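Local structure of coenzyme A transferase (Yersinia pestis, 3QLI) at residues G369-K374 and N420-S425; G362-V367 and R406-Y411; E31-I36 and L55-D60; D83-Y88 and N92-Y97. The protein probably transfers coenzyme A between acyl-CoA thioesters and small carboxylates such as acetate. One frame throughout, in Å; residues are numbered along the deposited sequence.

Contact 1 (G369-K374 and N420-S425); sequences GAYASK and NLKGLS
A single lysine laid across a tyrosine face makes up this whole contact. The chain of Lys422 runs obliquely over the ring of Tyr371, and its CE stands almost exactly on the ring normal, 3.9 Å from the centroid of the Tyr371 ring, in a CH-pi contact. Its ammonium lies just beyond, with Lys422 NZ 4.7 Å from the same Tyr371 centroid and 18° off the normal, close enough for a cation-pi interaction. Nearer the backbone, Lys422 CG touches the ring at Tyr371 CE1, 3.7 Å away. The bend at chi2 (-74°) folds the lysine back so that its last methylenes travel over the ring. Lys422 sits in a type II beta turn from Leu421 to Leu424, which follows strand 417-420, an outermost strand, within this chain, of the mixed sheet in the C-terminal half; Tyr371 reaches out from near the end of helix 363-372. Asn420 forms an Asx turn that ends on the lysine: Lys422 N gives a hydrogen bond of 3.1 Å to Asn420 OD1, from above the carbonyl plane. Both polar tips look to other partners. Lys422 NZ is hydrogen-bonded to Ile407 O and to Gln130 of the second subunit, while Tyr371 OH pairs with Glu138 of that subunit, whose Arg133 also makes a cation-pi contact with the ring.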
loop_
_atom_site.group_PDB
_atom_site.type_symbol
_atom_site.label_atom_id
_atom_site.label_comp_id
_atom_site.label_asym_id
_atom_site.label_seq_id
_atom_site.Cartn_x
_atom_site.Cartn_y
_atom_site.Cartn_z
ATOM N N GLY A 369 2.578 -8.674 0.726
ATOM C CA GLY A 369 2.623 -9.808 1.629
ATOM C C GLY A 369 3.723 -10.798 1.281
ATOM O O GLY A 369 4.420 -11.292 2.171
ATOM N N ALA A 370 3.893 -11.086 -0.010
ATOM C CA ALA A 370 4.921 -12.040 -0.429
ATOM C C ALA A 370 6.319 -11.519 -0.084
ATOM O O ALA A 370 7.161 -12.271 0.385
ATOM C CB ALA A 370 4.810 -12.353 -1.930
ATOM N N TYR A 371 6.561 -10.229 -0.293
ATOM C CA TYR A 371 7.876 -9.669 0.035
ATOM C C TYR A 371 8.152 -9.754 1.538
ATOM O O TYR A 371 9.277 -10.033 1.954
ATOM C CB TYR A 371 8.022 -8.227 -0.462
ATOM C CG TYR A 371 9.426 -7.681 -0.279
ATOM C CD1 TYR A 371 10.488 -8.200 -1.008
ATOM C CD2 TYR A 371 9.686 -6.646 0.616
ATOM C CE1 TYR A 371 11.790 -7.716 -0.841
ATOM C CE2 TYR A 371 10.971 -6.151 0.790
ATOM C CZ TYR A 371 12.019 -6.688 0.055
ATOM O OH TYR A 371 13.300 -6.211 0.225
ATOM N N ALA A 372 7.124 -9.517 2.352
ATOM C CA ALA A 372 7.269 -9.556 3.811
ATOM C C ALA A 372 7.502 -10.973 4.356
ATOM O O ALA A 372 8.075 -11.155 5.435
ATOM C CB ALA A 372 6.041 -8.913 4.489
ATOM N N SER A 373 7.024 -11.975 3.620
ATOM C CA SER A 373 7.182 -13.369 4.009
ATOM C C SER A 373 8.660 -13.736 4.088
ATOM O O SER A 373 9.450 -13.342 3.228
ATOM C CB SER A 373 6.516 -14.268 2.962
ATOM O OG SER A 373 6.856 -15.627 3.166
ATOM N N LYS A 374 9.035 -14.506 5.101
ATOM C CA LYS A 374 10.404 -15.034 5.166
ATOM C C LYS A 374 10.699 -15.987 3.999
ATOM O O LYS A 374 10.098 -17.052 3.886
ATOM C CB LYS A 374 10.647 -15.731 6.500
ATOM C CG LYS A 374 12.093 -16.145 6.701
ATOM C CD LYS A 374 12.275 -16.926 7.996
ATOM C CE LYS A 374 13.377 -17.970 7.835
ATOM N NZ LYS A 374 13.088 -18.858 6.666
ATOM N N ASN A 420 14.908 -8.707 -10.122
ATOM C CA ASN A 420 14.519 -8.278 -8.781
ATOM C C ASN A 420 14.863 -6.795 -8.639
ATOM O O ASN A 420 16.038 -6.419 -8.664
ATOM C CB ASN A 420 15.274 -9.120 -7.747
ATOM C CG ASN A 420 15.025 -8.678 -6.309
ATOM O OD1 ASN A 420 14.296 -7.719 -6.038
ATOM N ND2 ASN A 420 15.650 -9.382 -5.378
ATOM N N LEU A 421 13.839 -5.954 -8.530
ATOM C CA LEU A 421 14.026 -4.501 -8.535
ATOM C C LEU A 421 14.407 -3.883 -7.175
ATOM O O LEU A 421 14.831 -2.727 -7.116
ATOM C CB LEU A 421 12.761 -3.820 -9.073
ATOM C CG LEU A 421 12.294 -4.214 -10.477
ATOM C CD1 LEU A 421 10.968 -3.561 -10.788
ATOM C CD2 LEU A 421 13.340 -3.785 -11.496
ATOM N N LYS A 422 14.242 -4.631 -6.090
ATOM C CA LYS A 422 14.438 -4.066 -4.749
ATOM C C LYS A 422 15.868 -3.592 -4.483
ATOM O O LYS A 422 16.829 -4.343 -4.663
ATOM C CB LYS A 422 14.003 -5.052 -3.665
ATOM C CG LYS A 422 12.490 -5.323 -3.626
ATOM C CD LYS A 422 11.741 -4.134 -3.027
ATOM C CE LYS A 422 10.287 -4.465 -2.816
ATOM N NZ LYS A 422 9.562 -3.255 -2.305
ATOM N N GLY A 423 16.004 -2.341 -4.058
ATOM C CA GLY A 423 17.305 -1.792 -3.704
ATOM C C GLY A 423 18.086 -1.197 -4.867
ATOM O O GLY A 423 19.147 -0.608 -4.658
ATOM N N LEU A 424 17.575 -1.357 -6.086
ATOM C CA LEU A 424 18.215 -0.794 -7.282
ATOM C C LEU A 424 17.895 0.694 -7.462
ATOM O O LEU A 424 16.771 1.131 -7.195
ATOM C CB LEU A 424 17.748 -1.549 -8.532
ATOM C CG LEU A 424 18.112 -3.028 -8.624
ATOM C CD1 LEU A 424 17.733 -3.565 -10.022
ATOM C CD2 LEU A 424 19.597 -3.216 -8.350
ATOM N N SER A 425 18.876 1.474 -7.915
ATOM C CA SER A 425 18.626 2.872 -8.266
ATOM C C SER A 425 17.738 2.945 -9.501
ATOM O O SER A 425 17.522 1.937 -10.184
ATOM C CB SER A 425 19.944 3.582 -8.582
ATOM O OG SER A 425 20.548 3.020 -9.742
#

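Contact 2 (G362-V367 and R406-Y411); sequences GQLDFV and RIDTHY
Val367 and Leu364, one helical turn apart on helix 363-372, grip the same residue of the facing loop, Asp408, from two directions. The tight part is at Val367: its CG1 methyl presses against the backbone carbonyl, with Val367 CG1 only 3.1 Å from Asp408 O, while Val367 CG1 to Asp408 CB is a more ordinary 4.1 Å. With chi1 at 169°, CG1 lies anti to the backbone N of Val367 and is the branch directed at the loop. Leu364 packs less closely and crosses the aspartate side chain at about a right angle. Its CD1 lies over the root of that side chain, Leu364 CD1 being 3.7 Å from Asp408 CB, and the same methyl is equally near the carboxylate oxygen OD2.

The looser side is wet. A water joins the end of this helical segment to the loop, within hydrogen-bonding distance of Val367 O (2.9 Å) and Asp408 O (2.8 Å), its protons probably shared with further acceptors, and so bridges the two backbones where no direct hydrogen bond links them. Asp408 O therefore meets a methyl and a water together. The other carboxylate oxygen, Asp408 OD1, is held by Asn127 of the second subunit. Gln363, seen to bind CoA in this protein though none is bound to this chain, begins this helix and is tied to Thr404, shortly before the loop. The side chain of Asp408 is thus divided between leucine and valine methyls of its own chain and a polar bond to the second subunit, consistent with a helix-loop junction that also belongs to the subunit boundary.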
loop_
_atom_site.group_PDB
_atom_site.type_symbol
_atom_site.label_atom_id
_atom_site.label_comp_id
_atom_site.label_asym_id
_atom_site.label_seq_id
_atom_site.Cartn_x
_atom_site.Cartn_y
_atom_site.Cartn_z
ATOM N N GLY A 362 -6.718 -7.265 -5.543
ATOM C CA GLY A 362 -5.801 -7.683 -4.497
ATOM C C GLY A 362 -4.353 -7.866 -4.911
ATOM O O GLY A 362 -3.530 -8.305 -4.103
ATOM N N GLN A 363 -4.016 -7.542 -6.156
ATOM C CA GLN A 363 -2.636 -7.744 -6.605
ATOM C C GLN A 363 -1.636 -7.166 -5.610
ATOM O O GLN A 363 -0.739 -7.871 -5.145
ATOM C CB GLN A 363 -2.383 -7.166 -8.004
ATOM C CG GLN A 363 -0.884 -7.074 -8.362
ATOM C CD GLN A 363 -0.614 -6.851 -9.855
ATOM O OE1 GLN A 363 0.177 -5.986 -10.227
ATOM N NE2 GLN A 363 -1.271 -7.635 -10.706
ATOM N N LEU A 364 -1.801 -5.892 -5.257
ATOM C CA LEU A 364 -0.811 -5.241 -4.411
ATOM C C LEU A 364 -0.752 -5.844 -3.006
ATOM O O LEU A 364 0.303 -5.845 -2.381
ATOM C CB LEU A 364 -1.047 -3.725 -4.351
ATOM C CG LEU A 364 0.011 -2.900 -3.615
ATOM C CD1 LEU A 364 1.426 -3.122 -4.197
ATOM C CD2 LEU A 364 -0.363 -1.437 -3.687
ATOM N N ASP A 365 -1.880 -6.332 -2.492
ATOM C CA ASP A 365 -1.881 -7.011 -1.195
ATOM C C ASP A 365 -0.855 -8.143 -1.185
ATOM O O ASP A 365 -0.129 -8.332 -0.217
ATOM C CB ASP A 365 -3.249 -7.619 -0.883
ATOM C CG ASP A 365 -4.354 -6.579 -0.852
ATOM O OD1 ASP A 365 -4.067 -5.428 -0.475
ATOM O OD2 ASP A 365 -5.492 -6.921 -1.220
ATOM N N PHE A 366 -0.823 -8.906 -2.271
ATOM C CA PHE A 366 0.061 -10.062 -2.342
ATOM C C PHE A 366 1.491 -9.680 -2.733
ATOM O O PHE A 366 2.443 -10.342 -2.329
ATOM C CB PHE A 366 -0.541 -11.135 -3.260
ATOM C CG PHE A 366 -1.495 -12.050 -2.530
ATOM C CD1 PHE A 366 -1.010 -13.151 -1.841
ATOM C CD2 PHE A 366 -2.852 -11.756 -2.455
ATOM C CE1 PHE A 366 -1.859 -13.969 -1.121
ATOM C CE2 PHE A 366 -3.719 -12.584 -1.735
ATOM C CZ PHE A 366 -3.219 -13.688 -1.074
ATOM N N VAL A 367 1.643 -8.612 -3.509
ATOM C CA VAL A 367 2.978 -8.067 -3.774
ATOM C C VAL A 367 3.637 -7.704 -2.435
ATOM O O VAL A 367 4.793 -8.057 -2.169
ATOM C CB VAL A 367 2.902 -6.812 -4.700
ATOM C CG1 VAL A 367 4.246 -6.077 -4.750
ATOM C CG2 VAL A 367 2.451 -7.204 -6.104
ATOM N N ARG A 406 6.178 1.645 -8.218
ATOM C CA ARG A 406 7.562 1.220 -8.367
ATOM C C ARG A 406 8.197 0.946 -7.006
ATOM O O ARG A 406 9.170 0.216 -6.918
ATOM C CB ARG A 406 8.382 2.260 -9.119
ATOM C CG ARG A 406 8.662 3.536 -8.317
ATOM C CD ARG A 406 9.722 4.385 -9.023
ATOM N NE ARG A 406 9.642 5.792 -8.640
ATOM C CZ ARG A 406 10.397 6.756 -9.165
ATOM N NH1 ARG A 406 11.303 6.463 -10.088
ATOM N NH2 ARG A 406 10.240 8.014 -8.766
ATOM N N ILE A 407 7.654 1.524 -5.936
ATOM C CA ILE A 407 8.263 1.281 -4.628
ATOM C C ILE A 407 7.910 -0.097 -4.078
ATOM O O ILE A 407 8.505 -0.540 -3.103
ATOM C CB ILE A 407 7.886 2.360 -3.583
ATOM C CG1 ILE A 407 6.365 2.411 -3.389
ATOM C CG2 ILE A 407 8.489 3.724 -3.975
ATOM C CD1 ILE A 407 5.909 3.443 -2.372
ATOM N N ASP A 408 6.909 -0.745 -4.666
ATOM C CA ASP A 408 6.475 -2.056 -4.187
ATOM C C ASP A 408 6.867 -3.249 -5.052
ATOM O O ASP A 408 6.862 -4.385 -4.581
ATOM C CB ASP A 408 4.957 -2.068 -3.998
ATOM C CG ASP A 408 4.505 -1.173 -2.868
ATOM O OD1 ASP A 408 5.045 -1.303 -1.752
ATOM O OD2 ASP A 408 3.608 -0.340 -3.098
ATOM N N THR A 409 7.214 -3.005 -6.308
ATOM C CA THR A 409 7.554 -4.107 -7.196
ATOM C C THR A 409 8.771 -4.870 -6.691
ATOM O O THR A 409 9.743 -4.281 -6.230
ATOM C CB THR A 409 7.785 -3.632 -8.641
ATOM O OG1 THR A 409 6.678 -2.828 -9.062
ATOM C CG2 THR A 409 7.915 -4.825 -9.573
ATOM N N HIS A 410 8.696 -6.192 -6.778
ATOM C CA HIS A 410 9.777 -7.049 -6.326
ATOM C C HIS A 410 10.464 -7.693 -7.518
ATOM O O HIS A 410 11.536 -7.270 -7.937
ATOM C CB HIS A 410 9.221 -8.134 -5.403
ATOM C CG HIS A 410 10.273 -8.949 -4.718
ATOM N ND1 HIS A 410 9.992 -10.136 -4.075
ATOM C CD2 HIS A 410 11.603 -8.748 -4.572
ATOM C CE1 HIS A 410 11.104 -10.630 -3.563
ATOM N NE2 HIS A 410 12.097 -9.808 -3.852
ATOM N N TYR A 411 9.816 -8.708 -8.072
ATOM C CA TYR A 411 10.349 -9.431 -9.212
ATOM C C TYR A 411 9.455 -9.271 -10.424
ATOM O O TYR A 411 8.248 -9.487 -10.335
ATOM C CB TYR A 411 10.381 -10.931 -8.903
ATOM C CG TYR A 411 11.659 -11.464 -8.303
ATOM C CD1 TYR A 411 12.734 -11.815 -9.107
ATOM C CD2 TYR A 411 11.776 -11.647 -6.936
ATOM C CE1 TYR A 411 13.899 -12.315 -8.559
ATOM C CE2 TYR A 411 12.935 -12.143 -6.379
ATOM C CZ TYR A 411 13.992 -12.476 -7.194
ATOM O OH TYR A 411 15.147 -12.971 -6.636
HETATM O O HOH W 1 6.687 -5.863 -2.268
#

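Contact 3 (E31-I36 and L55-D60); sequences EAVSSI and LKALAD
Val33 lays its CG2 methyl on the backbone of helix 52-63, where Val33 CG2 is 3.8 Å from Ala57 C and equally close to Leu58 N. The same methyl meets the side chain of the alanine, Val33 CG2 to Ala57 CB again being 3.8 Å. With chi1 at -54°, this branch lies between the backbone N and the carbonyl carbon of Val33, and it alone makes the close approach. Ala57 carries only a methyl, which is consistent with the close approach of the valine to the Ala57-Leu58 peptide. Three residues later Ile36 adds a looser touch, end against end, with Ile36 CD1 4.2 Å from Leu58 CD1. Val33 and Ile36 are the first and last residues of a type I beta turn, close to the short helix 29-32 and ahead of strand 41-44. That strand and helix 52-63 form part of the parallel alpha/beta fold of the N-terminal half, and the apolar contact continues onto the sheet: Ile36 and Leu58 both touch Leu42 and Leu70, while Val33 rests on Met145. On the outer side of the turn, Glu31 O accepts two hydrogen bonds from one residue, from Ser34 N at 3.2 Å and from Ser34 OG at 2.8 Å, both reaching it from the same face of its carbonyl plane. Arg61, further along the helix, uses NH1 to hydrogen-bond the carbonyl oxygens of both Val33 and Ile36.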
loop_
_atom_site.group_PDB
_atom_site.type_symbol
_atom_site.label_atom_id
_atom_site.label_comp_id
_atom_site.label_asym_id
_atom_site.label_seq_id
_atom_site.Cartn_x
_atom_site.Cartn_y
_atom_site.Cartn_z
ATOM N N GLU A 31 -41.437 -12.993 -6.154
ATOM C CA GLU A 31 -41.873 -12.584 -4.822
ATOM C C GLU A 31 -40.681 -12.224 -3.933
ATOM O O GLU A 31 -40.748 -11.276 -3.159
ATOM C CB GLU A 31 -42.740 -13.656 -4.162
ATOM C CG GLU A 31 -44.019 -13.940 -4.942
ATOM C CD GLU A 31 -44.955 -14.899 -4.230
ATOM O OE1 GLU A 31 -45.669 -15.661 -4.926
ATOM O OE2 GLU A 31 -44.983 -14.889 -2.978
ATOM N N ALA A 32 -39.590 -12.973 -4.055
ATOM C CA ALA A 32 -38.402 -12.705 -3.239
ATOM C C ALA A 32 -37.869 -11.279 -3.387
ATOM O O ALA A 32 -37.469 -10.662 -2.398
ATOM C CB ALA A 32 -37.295 -13.712 -3.550
ATOM N N VAL A 33 -37.831 -10.761 -4.614
ATOM C CA VAL A 33 -37.221 -9.448 -4.846
ATOM C C VAL A 33 -38.254 -8.316 -4.799
ATOM O O VAL A 33 -37.925 -7.138 -5.010
ATOM C CB VAL A 33 -36.426 -9.396 -6.176
ATOM C CG1 VAL A 33 -35.387 -10.519 -6.238
ATOM C CG2 VAL A 33 -37.361 -9.471 -7.388
ATOM N N SER A 34 -39.496 -8.668 -4.484
ATOM C CA SER A 34 -40.592 -7.706 -4.600
ATOM C C SER A 34 -40.586 -6.640 -3.510
ATOM O O SER A 34 -41.175 -5.571 -3.681
ATOM C CB SER A 34 -41.944 -8.421 -4.606
ATOM O OG SER A 34 -42.240 -8.942 -3.322
ATOM N N SER A 35 -39.932 -6.914 -2.384
ATOM C CA SER A 35 -39.992 -5.967 -1.271
ATOM C C SER A 35 -38.744 -5.116 -1.116
ATOM O O SER A 35 -38.661 -4.321 -0.189
ATOM C CB SER A 35 -40.310 -6.678 0.042
ATOM O OG SER A 35 -39.272 -7.589 0.361
ATOM N N ILE A 36 -37.785 -5.272 -2.025
ATOM C CA ILE A 36 -36.598 -4.433 -2.044
ATOM C C ILE A 36 -37.035 -2.988 -2.279
ATOM O O ILE A 36 -37.756 -2.708 -3.236
ATOM C CB ILE A 36 -35.617 -4.870 -3.164
ATOM C CG1 ILE A 36 -35.079 -6.287 -2.893
ATOM C CG2 ILE A 36 -34.465 -3.876 -3.280
ATOM C CD1 ILE A 36 -34.305 -6.891 -4.062
ATOM N N LEU A 55 -31.529 -12.335 -9.975
ATOM C CA LEU A 55 -31.137 -11.182 -10.784
ATOM C C LEU A 55 -32.059 -10.985 -11.994
ATOM O O LEU A 55 -32.349 -9.851 -12.383
ATOM C CB LEU A 55 -29.677 -11.289 -11.222
ATOM C CG LEU A 55 -28.697 -11.166 -10.047
ATOM C CD1 LEU A 55 -27.272 -11.345 -10.544
ATOM C CD2 LEU A 55 -28.845 -9.832 -9.308
ATOM N N LYS A 56 -32.525 -12.083 -12.583
ATOM C CA LYS A 56 -33.507 -11.949 -13.659
ATOM C C LYS A 56 -34.788 -11.312 -13.128
ATOM O O LYS A 56 -35.356 -10.406 -13.759
ATOM C CB LYS A 56 -33.810 -13.304 -14.308
ATOM C CG LYS A 56 -34.893 -13.237 -15.383
ATOM C CD LYS A 56 -35.150 -14.616 -15.978
ATOM C CE LYS A 56 -36.322 -14.586 -16.948
ATOM N NZ LYS A 56 -35.915 -14.072 -18.283
ATOM N N ALA A 57 -35.247 -11.773 -11.966
ATOM C CA ALA A 57 -36.481 -11.248 -11.384
ATOM C C ALA A 57 -36.349 -9.759 -11.003
ATOM O O ALA A 57 -37.280 -8.965 -11.167
ATOM C CB ALA A 57 -36.901 -12.088 -10.172
ATOM N N LEU A 58 -35.185 -9.378 -10.497
ATOM C CA LEU A 58 -34.954 -7.980 -10.172
ATOM C C LEU A 58 -34.944 -7.125 -11.444
ATOM O O LEU A 58 -35.540 -6.051 -11.476
ATOM C CB LEU A 58 -33.642 -7.819 -9.391
ATOM C CG LEU A 58 -33.270 -6.413 -8.907
ATOM C CD1 LEU A 58 -34.450 -5.736 -8.142
ATOM C CD2 LEU A 58 -31.999 -6.490 -8.037
ATOM N N ALA A 59 -34.262 -7.595 -12.487
ATOM C CA ALA A 59 -34.216 -6.867 -13.757
ATOM C C ALA A 59 -35.628 -6.699 -14.329
ATOM O O ALA A 59 -35.996 -5.623 -14.819
ATOM C CB ALA A 59 -33.319 -7.594 -14.766
ATOM N N ASP A 60 -36.414 -7.768 -14.282
ATOM C CA ASP A 60 -37.805 -7.700 -14.726
ATOM C C ASP A 60 -38.589 -6.639 -13.951
ATOM O O ASP A 60 -39.434 -5.920 -14.514
ATOM C CB ASP A 60 -38.476 -9.076 -14.598
ATOM C CG ASP A 60 -37.894 -10.114 -15.556
ATOM O OD1 ASP A 60 -37.036 -9.760 -16.398
ATOM O OD2 ASP A 60 -38.302 -11.300 -15.464
#

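Contact 4 (D83-Y88 and N92-Y97); sequences DTILRY and NRIKPY
Ile85 and Ile94 cross at about a right angle, and the end of one meets the root of the other: Ile94 CD1 lies 4.0 Å from Ile85 CB. With chi1 of Ile94 at -60°, CG1 is anti to its carbonyl carbon and carries CD1 to that spot, while Ile94 CG2 lies 3.9 Å from Ile85 O. The second pair is turned differently. Leu86 and Pro96 slide past each other in opposite directions, and Leu86 CD2 rests against the proline ring, 3.9 Å from Pro96 CG. Beside the pairs, at the backbone, a water lies within hydrogen-bonding distance of Ile85 O (2.8 Å) and Ile94 O (2.9 Å), its protons probably shared with other acceptors. Arg87 steadies the loop: its NH1 gives a nearly straight bond of 3.0 Å to Asp83 O, lying in the guanidinium plane and on a lone pair of that carbonyl. Ile85 and Leu86 are the middle residues of a type I beta turn, and Ile94 and Pro96 both point toward it from strand 94-98. This is the return loop of a beta-alpha-beta crossover from strand 70-74 through helix 79-83 to the neighbouring parallel strand 94-98, at the sheet's edge within this chain.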
loop_
_atom_site.group_PDB
_atom_site.type_symbol
_atom_site.label_atom_id
_atom_site.label_comp_id
_atom_site.label_asym_id
_atom_site.label_seq_id
_atom_site.Cartn_x
_atom_site.Cartn_y
_atom_site.Cartn_z
ATOM N N ASP A 83 -26.105 -9.664 -18.360
ATOM C CA ASP A 83 -27.303 -10.032 -19.105
ATOM C C ASP A 83 -28.613 -9.524 -18.504
ATOM O O ASP A 83 -29.563 -9.248 -19.232
ATOM C CB ASP A 83 -27.352 -11.542 -19.338
ATOM C CG ASP A 83 -26.370 -11.991 -20.399
ATOM O OD1 ASP A 83 -25.738 -11.117 -21.027
ATOM O OD2 ASP A 83 -26.230 -13.214 -20.603
ATOM N N THR A 84 -28.677 -9.436 -17.178
ATOM C CA THR A 84 -29.911 -9.026 -16.514
ATOM C C THR A 84 -29.970 -7.610 -15.926
ATOM O O THR A 84 -30.364 -6.667 -16.607
ATOM C CB THR A 84 -30.249 -10.015 -15.381
ATOM O OG1 THR A 84 -29.154 -10.073 -14.459
ATOM C CG2 THR A 84 -30.494 -11.406 -15.943
ATOM N N ILE A 85 -29.580 -7.470 -14.664
ATOM C CA ILE A 85 -29.637 -6.186 -13.957
ATOM C C ILE A 85 -28.772 -5.073 -14.541
ATOM O O ILE A 85 -29.143 -3.903 -14.496
ATOM C CB ILE A 85 -29.376 -6.328 -12.438
ATOM C CG1 ILE A 85 -28.004 -6.945 -12.169
ATOM C CG2 ILE A 85 -30.481 -7.142 -11.781
ATOM C CD1 ILE A 85 -27.446 -6.588 -10.813
ATOM N N LEU A 86 -27.611 -5.440 -15.064
ATOM C CA LEU A 86 -26.675 -4.470 -15.621
ATOM C C LEU A 86 -26.965 -4.052 -17.068
ATOM O O LEU A 86 -26.216 -3.264 -17.639
ATOM C CB LEU A 86 -25.236 -4.979 -15.490
ATOM C CG LEU A 86 -24.747 -5.232 -14.061
ATOM C CD1 LEU A 86 -23.284 -5.639 -14.042
ATOM C CD2 LEU A 86 -24.978 -4.016 -13.182
ATOM N N ARG A 87 -28.022 -4.592 -17.671
ATOM C CA ARG A 87 -28.336 -4.241 -19.058
ATOM C C ARG A 87 -28.457 -2.729 -19.188
ATOM O O ARG A 87 -29.109 -2.086 -18.373
ATOM C CB ARG A 87 -29.633 -4.913 -19.532
ATOM C CG ARG A 87 -29.490 -6.397 -19.840
ATOM C CD ARG A 87 -30.581 -6.891 -20.795
ATOM N NE ARG A 87 -31.925 -6.435 -20.436
ATOM C CZ ARG A 87 -32.712 -7.043 -19.550
ATOM N NH1 ARG A 87 -32.281 -8.119 -18.911
ATOM N NH2 ARG A 87 -33.927 -6.571 -19.292
ATOM N N TYR A 88 -27.826 -2.176 -20.219
ATOM C CA TYR A 88 -27.770 -0.727 -20.425
ATOM C C TYR A 88 -29.141 -0.072 -20.291
ATOM O O TYR A 88 -29.278 0.996 -19.690
ATOM C CB TYR A 88 -27.163 -0.425 -21.802
ATOM C CG TYR A 88 -26.837 1.033 -22.043
ATOM C CD1 TYR A 88 -25.590 1.555 -21.700
ATOM C CD2 TYR A 88 -27.769 1.885 -22.628
ATOM C CE1 TYR A 88 -25.283 2.880 -21.917
ATOM C CE2 TYR A 88 -27.468 3.218 -22.856
ATOM C CZ TYR A 88 -26.228 3.709 -22.501
ATOM O OH TYR A 88 -25.930 5.034 -22.724
ATOM N N ASN A 92 -31.128 3.471 -15.861
ATOM C CA ASN A 92 -31.833 4.584 -15.231
ATOM C C ASN A 92 -32.578 4.186 -13.961
ATOM O O ASN A 92 -33.115 5.037 -13.255
ATOM C CB ASN A 92 -32.806 5.225 -16.221
ATOM C CG ASN A 92 -33.927 4.286 -16.628
ATOM O OD1 ASN A 92 -33.698 3.106 -16.891
ATOM N ND2 ASN A 92 -35.146 4.809 -16.685
ATOM N N ARG A 93 -32.608 2.890 -13.677
ATOM C CA ARG A 93 -33.319 2.375 -12.512
ATOM C C ARG A 93 -32.432 1.555 -11.590
ATOM O O ARG A 93 -32.577 1.613 -10.375
ATOM C CB ARG A 93 -34.519 1.535 -12.952
ATOM C CG ARG A 93 -35.651 2.383 -13.550
ATOM C CD ARG A 93 -36.845 1.555 -13.978
ATOM N NE ARG A 93 -37.917 2.432 -14.442
ATOM C CZ ARG A 93 -38.784 3.044 -13.639
ATOM N NH1 ARG A 93 -38.726 2.867 -12.319
ATOM N NH2 ARG A 93 -39.721 3.830 -14.159
ATOM N N ILE A 94 -31.541 0.760 -12.176
ATOM C CA ILE A 94 -30.578 -0.013 -11.393
ATOM C C ILE A 94 -29.207 0.570 -11.674
ATOM O O ILE A 94 -28.713 0.466 -12.786
ATOM C CB ILE A 94 -30.607 -1.500 -11.772
ATOM C CG1 ILE A 94 -32.006 -2.069 -11.501
ATOM C CG2 ILE A 94 -29.526 -2.273 -11.001
ATOM C CD1 ILE A 94 -32.201 -3.494 -11.931
ATOM N N LYS A 95 -28.603 1.197 -10.668
ATOM C CA LYS A 95 -27.364 1.942 -10.869
ATOM C C LYS A 95 -26.141 1.100 -10.494
ATOM O O LYS A 95 -26.003 0.690 -9.345
ATOM C CB LYS A 95 -27.367 3.208 -10.008
ATOM C CG LYS A 95 -28.647 4.026 -10.054
ATOM C CD LYS A 95 -29.002 4.426 -11.471
ATOM C CE LYS A 95 -30.136 5.439 -11.493
ATOM N NZ LYS A 95 -29.781 6.679 -10.741
ATOM N N PRO A 96 -25.254 0.836 -11.465
ATOM C CA PRO A 96 -24.050 0.060 -11.147
ATOM C C PRO A 96 -23.067 0.903 -10.362
ATOM O O PRO A 96 -22.548 1.900 -10.872
ATOM C CB PRO A 96 -23.471 -0.276 -12.524
ATOM C CG PRO A 96 -24.640 -0.116 -13.477
ATOM C CD PRO A 96 -25.418 1.029 -12.916
ATOM N N TYR A 97 -22.848 0.518 -9.108
ATOM C CA TYR A 97 -21.808 1.112 -8.278
ATOM C C TYR A 97 -20.721 0.059 -8.219
ATOM O O TYR A 97 -20.523 -0.610 -7.214
ATOM C CB TYR A 97 -22.362 1.498 -6.894
ATOM C CG TYR A 97 -22.992 2.880 -6.936
ATOM C CD1 TYR A 97 -22.429 3.950 -6.243
ATOM C CD2 TYR A 97 -24.106 3.130 -7.735
ATOM C CE1 TYR A 97 -22.981 5.223 -6.314
ATOM C CE2 TYR A 97 -24.663 4.414 -7.822
ATOM C CZ TYR A 97 -24.095 5.448 -7.107
ATOM O OH TYR A 97 -24.629 6.717 -7.173
HETATM O O HOH W 2 -28.444 -1.280 -15.065
#

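In the fold
The four contacts form two pairs, one in each half of the chain. Contacts 1 and 2, with centres about 9 Å apart, share helix 363-372 and touch. Both reach the second subunit, on whose Ser425 Tyr97 of contact 4 packs, joining contacts 1 and 4 across the dimer. Contacts 3 and 4, centres about 13 Å apart, meet where Leu55 and Ala59 pack on Thr84 and Ile85. On opposite sides of the chain's centre, contacts 2 and 4 are about 15 Å apart at their nearest atoms. CoA-binding residues lie near both: the side chain of Leu364 is about 9 Å from that of Glu264, the covalent CoA site, and that of Leu86 about 10 Å from those of Glu76 and Ala103.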